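Local coordinates for ferrous iron transport protein B (Legionella pneumophila, PDB 3IBY) that forms the cytosolic, GTP-binding part of a probable inner-membrane transporter in a GTP-driven ferrous iron uptake system, at residues G41-L44 with L49-I52. Sequence-based numbering, arbitrary orientation.
Sequences GEFL and LIEI
The carbonyl oxygen of I50 has two partners on the neighbouring strand: F43 N donates a hydrogen bond to I50 O at 2.9 Å, with the donor in the plane of the I50 carbonyl, and the alpha C-H of E42 adds a weaker, bent C-H...O contact, with E42 CA 3.0 Å from I50 O. G41 O likewise has two partners: I52 N donates to G41 O at 2.7 Å from 22° out of the carbonyl plane, and the alpha C-H of E51 makes a longer contact. The return bonds, I50 N to F43 O and G41 N to I52 O, complete two hydrogen-bonded pairs, G41 with I52 and F43 with I50. These rungs belong to the beta hairpin of strands 37-45 and 48-54, in the mixed sheet of the FeoB G domain, a P-loop GTPase fold; strand 48-54 runs on to D54, in a predicted GTP-binding segment. On the buried face, F43 has CG set between its backbone N and carbonyl carbon (chi1 61°), which leans the ring toward the neighbouring strand and over I50. There I50 CB sits over one ring face, 3.9 Å from the centroid, in a CH-pi contact, while I50 CG2 packs on F43 CE1 at 3.4 Å. I52 CD1 meets the same ring at its edge, 4.1 Å from F43 CE1. Helices 14-22 and 154-162 close over this apolar group through L21 and L161. On the other face, the side chains of L44 and L49 cross at a slant, with L44 CD2 4.0 Å from L49 CD1, and E42 OE1 forms a salt bridge with R27 NH2.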
loop_
_atom_site.group_PDB
_atom_site.type_symbol
_atom_site.label_atom_id
_atom_site.label_comp_id
_atom_site.label_asym_id
_atom_site.label_seq_id
_atom_site.Cartn_x
_atom_site.Cartn_y
_atom_site.Cartn_z
ATOM N N GLY A 41 1.555 3.784 -18.156
ATOM C CA GLY A 41 1.204 5.007 -18.854
ATOM C C GLY A 41 1.829 6.284 -18.261
ATOM O O GLY A 41 2.612 6.248 -17.320
ATOM N N GLU A 42 1.483 7.428 -18.832
ATOM C CA GLU A 42 2.074 8.663 -18.379
ATOM C C GLU A 42 1.165 9.878 -18.650
ATOM O O GLU A 42 0.277 9.837 -19.503
ATOM C CB GLU A 42 3.496 8.818 -18.955
ATOM C CG GLU A 42 3.631 8.689 -20.516
ATOM C CD GLU A 42 3.465 7.271 -21.009
ATOM O OE1 GLU A 42 4.014 6.375 -20.340
ATOM O OE2 GLU A 42 2.771 7.041 -22.036
ATOM N N PHE A 43 1.341 10.933 -17.867
ATOM C CA PHE A 43 0.676 12.164 -18.173
ATOM C C PHE A 43 1.582 13.340 -17.877
ATOM O O PHE A 43 2.489 13.242 -17.073
ATOM C CB PHE A 43 -0.674 12.256 -17.448
ATOM C CG PHE A 43 -0.582 12.216 -15.954
ATOM C CD1 PHE A 43 -0.465 11.016 -15.285
ATOM C CD2 PHE A 43 -0.625 13.381 -15.212
ATOM C CE1 PHE A 43 -0.379 10.976 -13.909
ATOM C CE2 PHE A 43 -0.570 13.359 -13.817
ATOM C CZ PHE A 43 -0.441 12.151 -13.160
ATOM N N LEU A 44 1.346 14.447 -18.570
ATOM C CA LEU A 44 1.994 15.696 -18.258
ATOM C C LEU A 44 1.186 16.433 -17.201
ATOM O O LEU A 44 -0.034 16.326 -17.164
ATOM C CB LEU A 44 2.142 16.529 -19.521
ATOM C CG LEU A 44 3.166 15.983 -20.509
ATOM C CD1 LEU A 44 3.154 16.785 -21.829
ATOM C CD2 LEU A 44 4.561 15.940 -19.893
ATOM N N LEU A 49 6.608 15.484 -16.246
ATOM C CA LEU A 49 6.121 14.188 -16.721
ATOM C C LEU A 49 5.851 13.254 -15.528
ATOM O O LEU A 49 6.617 13.206 -14.575
ATOM C CB LEU A 49 7.147 13.560 -17.656
ATOM C CG LEU A 49 6.879 12.150 -18.166
ATOM C CD1 LEU A 49 5.820 12.159 -19.266
ATOM C CD2 LEU A 49 8.164 11.516 -18.698
ATOM N N ILE A 50 4.745 12.511 -15.577
ATOM C CA ILE A 50 4.464 11.532 -14.547
ATOM C C ILE A 50 4.241 10.198 -15.187
ATOM O O ILE A 50 3.321 10.037 -15.996
ATOM C CB ILE A 50 3.254 11.922 -13.631
ATOM C CG1 ILE A 50 3.658 13.003 -12.615
ATOM C CG2 ILE A 50 2.854 10.757 -12.827
ATOM C CD1 ILE A 50 3.200 14.354 -12.927
ATOM N N GLU A 51 5.078 9.226 -14.813
ATOM C CA GLU A 51 4.932 7.889 -15.354
ATOM C C GLU A 51 4.254 7.077 -14.285
ATOM O O GLU A 51 4.454 7.335 -13.101
ATOM C CB GLU A 51 6.278 7.269 -15.700
ATOM C CG GLU A 51 7.262 8.210 -16.345
ATOM C CD GLU A 51 8.594 7.544 -16.630
ATOM O OE1 GLU A 51 9.393 7.387 -15.646
ATOM O OE2 GLU A 51 8.831 7.206 -17.834
ATOM N N ILE A 52 3.451 6.116 -14.716
ATOM C CA ILE A 52 2.620 5.317 -13.829
ATOM C C ILE A 52 2.663 3.860 -14.232
ATOM O O ILE A 52 2.482 3.522 -15.440
ATOM C CB ILE A 52 1.122 5.730 -13.810
ATOM C CG1 ILE A 52 0.947 7.093 -13.216
ATOM C CG2 ILE A 52 0.282 4.764 -12.940
ATOM C CD1 ILE A 52 -0.199 7.204 -12.262
#